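Local coordinates for protein dipicolinate synthase subunit B (Bacillus halodurans, PDB 3LQK) that probably provides the flavoprotein-family subunit of dipicolinate synthase, the enzyme that makes the dipicolinic acid of bacterial spores, at residues Gly7-Phe12 against Thr85-Met90; Asp73-Ala78 against Asp109-Met114. All coordinates share one frame; numbering follows the deposited sequence. Where two conformers were deposited one is given.

Contact 1: residues Gly7-Phe12 against Thr85-Met90; sequences GKHVGF and TPLDCM
The carbonyl oxygen of His9 takes two backbone N-H groups from Asp88-Cys89: Asp88 N donates to His9 O at 2.8 Å, a bent bond, and Cys89 N adds a weak one at 3.5 Å. Asp88 returns a bond from its side chain. With CG anti to its carbonyl carbon (chi1 -57°), the carboxylate reaches over to the neighbouring segment, and His9 N points almost straight (175°) at the anti lone pair of Asp88 OD2, 2.9 Å away. One residue thus binds both the N-H and the C=O of His9, just where the parallel strands 9-13 and 89-95 begin to pair. The pairing proper continues through Gly11 N to Cys89 O at 2.9 Å. These strands are neighbours in the parallel part of a Rossmann-like alpha/beta sheet, as in flavoprotein-family relatives, and strand 37-41 flanks 9-13 along its other edge. Replacing Asp88 by an alanine would probably leave His9 N without its carboxylate acceptor, the His9 backbone then being held from this residue through its carbonyl alone. Beside this polar grip lies a CH-pi contact: in the His9 conformer described, Leu87 CD2 sits over the centre of one ring face, 3.5 Å from its centroid. The imidazole is brought there by CG standing anti to the backbone N (chi1 -167°), and its NE2 is hydrogen-bonded to Thr39 OG1, which would hold the ring in this rotation. Further along, Gly11 leaves room for Leu87 CD1, 3.8 Å from Gly11 CA, and for the selenium of Met90; a beta carbon there would clash with both.

Contact 2: residues Asp73-Ala78 against Asp109-Met114; sequences DSMVKA and DSPVLM
Met75 and Met114, both selenomethionines, carry much of the apolar contact: their side chains cross at about a right angle and meet tip to tip, Met75 CE lying 3.4 Å from Met114 CE, tighter than usual. The Met75 chain, bent at chi2 and chi3 (-53° and -101°), carries its selenium over the backbone that leads into helix 111-121, 3.4 Å from Ser110 C. Ala78 CB packs against Met114 CG at 3.6 Å and also faces Pro111 O. The Pro111 ring lies against the turn before helix 75-78, its CG 3.5 Å from Ser74 N.

Polar bonds stay out of the interface. Ser74 and Ser110 are both N-caps: Ser74 OG accepts from Lys77 N at 3.1 Å, and Ser110 OG from Leu113 N at 3.2 Å. Lys77 NZ reaches back to form a salt bridge with Asp73 OD1, while Asp109 OD1 pairs with Lys102 on helix 97-104.

Two capped helix starts therefore face each other with no hydrogen bond between them, and across the contact itself the fit depends on the shapes of proline, alanine and the two selenomethionine chains.

Contact 1 lies within the sheet and contact 2 between helix starts beside it, their centres about 15 Å apart. Their segments alternate along the chain: 73-78 precedes 85-90, so helix 75-78 leads into strand 89-95, and the start of helix 111-121 comes later. The two meet directly where Met90 CE packs 3.7 Å from Val112 O, helix 111-121 covering the face of the sheet that carries Met90. Phe41, on strand 37-41 next to 9-13, touches both Ala78 and Val112, a second link between sheet and helices. All four segments belong to the same flavoprotein-family region; both contacts are made by protein atoms alone, and their relation to a flavin or substrate site cannot be read from them.

Contact 1: residues Gly7-Phe12 against Thr85-Met90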
loop_
_atom_site.group_PDB
_atom_site.type_symbol
_atom_site.label_atom_id
_atom_site.label_comp_id
_atom_site.label_asym_id
_atom_site.label_seq_id
_atom_site.Cartn_x
_atom_site.Cartn_y
_atom_site.Cartn_z
ATOM N N GLY A 7 8.048 33.726 20.002
ATOM C CA GLY A 7 6.938 33.074 20.724
ATOM C C GLY A 7 6.652 31.652 20.272
ATOM O O GLY A 7 5.737 31.003 20.801
ATOM N N LYS A 8 7.380 31.155 19.279
ATOM C CA LYS A 8 7.043 29.851 18.713
ATOM C C LYS A 8 7.964 28.794 19.289
ATOM O O LYS A 8 9.176 29.018 19.431
ATOM C CB LYS A 8 7.173 29.836 17.201
ATOM C CG LYS A 8 6.400 30.961 16.451
ATOM C CD LYS A 8 4.937 30.584 16.240
ATOM C CE LYS A 8 4.150 31.759 15.675
ATOM N NZ LYS A 8 2.713 31.423 15.890
ATOM N N HIS A 9 7.343 27.660 19.592
ATOM C CA HIS A 9 8.041 26.523 20.158
ATOM C C HIS A 9 8.200 25.487 19.052
ATOM O O HIS A 9 7.261 24.899 18.603
ATOM C CB HIS A 9 7.307 25.991 21.411
ATOM C CG HIS A 9 8.123 25.030 22.221
ATOM N ND1 HIS A 9 7.617 24.362 23.314
ATOM C CD2 HIS A 9 9.397 24.584 22.054
ATOM C CE1 HIS A 9 8.550 23.563 23.799
ATOM N NE2 HIS A 9 9.634 23.670 23.042
ATOM N N VAL A 10 9.428 25.342 18.575
ATOM C CA VAL A 10 9.749 24.457 17.467
ATOM C C VAL A 10 10.627 23.334 17.996
ATOM O O VAL A 10 11.590 23.566 18.734
ATOM C CB VAL A 10 10.539 25.206 16.419
ATOM C CG1 VAL A 10 10.977 24.273 15.265
ATOM C CG2 VAL A 10 9.754 26.441 15.930
ATOM N N GLY A 11 10.255 22.102 17.711
ATOM C CA GLY A 11 11.040 20.969 18.049
ATOM C C GLY A 11 11.952 20.696 16.872
ATOM O O GLY A 11 11.555 20.882 15.716
ATOM N N PHE A 12 13.163 20.232 17.143
ATOM C CA PHE A 12 14.185 19.979 16.085
ATOM C C PHE A 12 14.827 18.631 16.374
ATOM O O PHE A 12 15.713 18.486 17.210
ATOM C CB PHE A 12 15.216 21.107 16.078
ATOM C CG PHE A 12 15.934 21.288 14.777
ATOM C CD1 PHE A 12 15.929 22.516 14.158
ATOM C CD2 PHE A 12 16.668 20.243 14.200
ATOM C CE1 PHE A 12 16.609 22.711 12.959
ATOM C CE2 PHE A 12 17.327 20.409 12.981
ATOM C CZ PHE A 12 17.310 21.645 12.370
ATOM N N THR A 85 3.125 20.188 26.881
ATOM C CA THR A 85 4.010 21.255 26.361
ATOM C C THR A 85 4.039 21.202 24.823
ATOM O O THR A 85 5.048 20.867 24.244
ATOM C CB THR A 85 5.448 21.137 26.917
ATOM O OG1 THR A 85 6.019 19.857 26.572
ATOM C CG2 THR A 85 5.499 21.318 28.509
ATOM N N PRO A 86 2.910 21.485 24.183
ATOM C CA PRO A 86 2.810 21.215 22.751
ATOM C C PRO A 86 3.699 22.138 21.917
ATOM O O PRO A 86 3.846 23.289 22.234
ATOM C CB PRO A 86 1.338 21.491 22.453
ATOM C CG PRO A 86 0.880 22.397 23.583
ATOM C CD PRO A 86 1.608 21.870 24.756
ATOM N N LEU A 87 4.310 21.588 20.879
ATOM C CA LEU A 87 5.070 22.360 19.936
ATOM C C LEU A 87 4.127 23.043 18.956
ATOM O O LEU A 87 3.087 22.534 18.623
ATOM C CB LEU A 87 6.005 21.432 19.150
ATOM C CG LEU A 87 7.016 20.671 19.974
ATOM C CD1 LEU A 87 7.700 19.606 19.185
ATOM C CD2 LEU A 87 8.093 21.645 20.651
ATOM N N ASP A 88 4.515 24.177 18.464
ATOM C CA ASP A 88 3.903 24.742 17.244
ATOM C C ASP A 88 4.349 24.076 15.938
ATOM O O ASP A 88 3.659 24.147 14.906
ATOM C CB ASP A 88 4.185 26.251 17.195
ATOM C CG ASP A 88 3.662 26.985 18.462
ATOM O OD1 ASP A 88 2.445 26.855 18.769
ATOM O OD2 ASP A 88 4.480 27.593 19.206
ATOM N N CYS A 89 5.511 23.439 15.959
ATOM C CA CYS A 89 5.969 22.736 14.803
ATOM C C CYS A 89 7.083 21.811 15.209
ATOM O O CYS A 89 7.916 22.133 16.066
ATOM C CB CYS A 89 6.497 23.762 13.772
ATOM S SG CYS A 89 7.190 23.048 12.197
HETATM N N MSE A 90 7.144 20.673 14.550
HETATM C CA MSE A 90 8.218 19.762 14.764
HETATM C C MSE A 90 8.976 19.626 13.470
HETATM O O MSE A 90 8.370 19.355 12.425
HETATM C CB MSE A 90 7.640 18.407 15.179
HETATM C CG MSE A 90 8.647 17.276 15.324
HETATM SE SE MSE A 90 9.673 17.379 16.955
HETATM C CE MSE A 90 11.057 16.177 16.439
#

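Contact 2: residues Asp73-Ala78 against Asp109-Met114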
loop_
_atom_site.group_PDB
_atom_site.type_symbol
_atom_site.label_atom_id
_atom_site.label_comp_id
_atom_site.label_asym_id
_atom_site.label_seq_id
_atom_site.Cartn_x
_atom_site.Cartn_y
_atom_site.Cartn_z
ATOM N N ASP A 73 15.804 13.038 24.721
ATOM C CA ASP A 73 16.494 11.853 24.304
ATOM C C ASP A 73 15.891 10.551 24.822
ATOM O O ASP A 73 16.555 9.547 24.807
ATOM C CB ASP A 73 17.946 11.934 24.719
ATOM C CG ASP A 73 18.148 11.968 26.235
ATOM O OD1 ASP A 73 17.170 12.135 27.003
ATOM O OD2 ASP A 73 19.333 11.835 26.638
ATOM N N SER A 74 14.610 10.570 25.212
ATOM C CA SER A 74 13.929 9.382 25.732
ATOM C C SER A 74 12.442 9.520 25.433
ATOM O O SER A 74 11.947 10.648 25.235
ATOM C CB SER A 74 14.107 9.285 27.254
ATOM O OG SER A 74 13.387 10.332 27.903
HETATM N N MSE A 75 11.737 8.390 25.437
HETATM C CA MSE A 75 10.301 8.371 25.216
HETATM C C MSE A 75 9.563 9.127 26.297
HETATM O O MSE A 75 8.656 9.874 25.986
HETATM C CB MSE A 75 9.732 6.936 25.127
HETATM C CG MSE A 75 10.360 6.027 24.084
HETATM SE SE MSE A 75 10.326 6.901 22.321
HETATM C CE MSE A 75 8.775 5.975 21.537
ATOM N N VAL A 76 9.968 8.948 27.554
ATOM C CA VAL A 76 9.391 9.660 28.705
ATOM C C VAL A 76 9.451 11.162 28.530
ATOM O O VAL A 76 8.530 11.889 28.864
ATOM C CB VAL A 76 10.186 9.364 30.005
ATOM C CG1 VAL A 76 9.726 10.282 31.176
ATOM C CG2 VAL A 76 10.057 7.952 30.375
ATOM N N LYS A 77 10.600 11.641 28.062
ATOM C CA LYS A 77 10.770 13.084 27.859
ATOM C C LYS A 77 9.976 13.639 26.656
ATOM O O LYS A 77 9.597 14.829 26.637
ATOM C CB LYS A 77 12.263 13.417 27.697
ATOM C CG LYS A 77 13.049 13.533 29.036
ATOM C CD LYS A 77 14.549 13.600 28.756
ATOM C CE LYS A 77 15.412 13.551 30.045
ATOM N NZ LYS A 77 16.853 13.394 29.664
ATOM N N ALA A 78 9.733 12.794 25.654
ATOM C CA ALA A 78 9.066 13.211 24.408
ATOM C C ALA A 78 7.584 13.248 24.546
ATOM O O ALA A 78 6.923 14.059 23.922
ATOM C CB ALA A 78 9.448 12.274 23.230
ATOM N N ASP A 109 9.082 4.667 17.529
ATOM C CA ASP A 109 9.919 4.005 18.526
ATOM C C ASP A 109 11.209 4.755 18.740
ATOM O O ASP A 109 12.230 4.140 18.948
ATOM C CB ASP A 109 10.233 2.564 18.095
ATOM C CG ASP A 109 11.076 2.489 16.811
ATOM O OD1 ASP A 109 11.471 3.553 16.255
ATOM O OD2 ASP A 109 11.339 1.342 16.355
ATOM N N SER A 110 11.199 6.073 18.553
ATOM C CA SER A 110 12.325 6.858 18.946
ATOM C C SER A 110 11.781 8.153 19.488
ATOM O O SER A 110 10.633 8.525 19.175
ATOM C CB SER A 110 13.284 7.136 17.759
ATOM O OG SER A 110 12.810 8.282 16.996
ATOM N N PRO A 111 12.601 8.847 20.290
ATOM C CA PRO A 111 12.158 10.095 20.822
ATOM C C PRO A 111 11.767 11.118 19.709
ATOM O O PRO A 111 10.776 11.843 19.856
ATOM C CB PRO A 111 13.328 10.540 21.723
ATOM C CG PRO A 111 14.117 9.297 22.015
ATOM C CD PRO A 111 13.965 8.486 20.764
ATOM N N VAL A 112 12.483 11.130 18.600
ATOM C CA VAL A 112 12.177 12.011 17.486
ATOM C C VAL A 112 10.798 11.716 16.892
ATOM O O VAL A 112 9.975 12.594 16.661
ATOM C CB VAL A 112 13.300 11.926 16.379
ATOM C CG1 VAL A 112 12.929 12.771 15.152
ATOM C CG2 VAL A 112 14.682 12.447 16.894
ATOM N N LEU A 113 10.527 10.447 16.647
ATOM C CA LEU A 113 9.261 10.061 16.031
ATOM C C LEU A 113 8.151 10.272 17.019
ATOM O O LEU A 113 7.012 10.535 16.626
ATOM C CB LEU A 113 9.311 8.610 15.564
ATOM C CG LEU A 113 10.316 8.361 14.429
ATOM C CD1 LEU A 113 10.367 6.900 14.147
ATOM C CD2 LEU A 113 9.983 9.177 13.148
HETATM N N MSE A 114 8.450 10.156 18.312
HETATM C CA MSE A 114 7.393 10.446 19.313
HETATM C C MSE A 114 7.071 11.923 19.333
HETATM O O MSE A 114 5.912 12.299 19.427
HETATM C CB MSE A 114 7.800 9.913 20.678
HETATM C CG MSE A 114 6.856 10.223 21.785
HETATM SE SE MSE A 114 5.127 9.298 21.499
HETATM C CE MSE A 114 5.704 7.492 21.775
#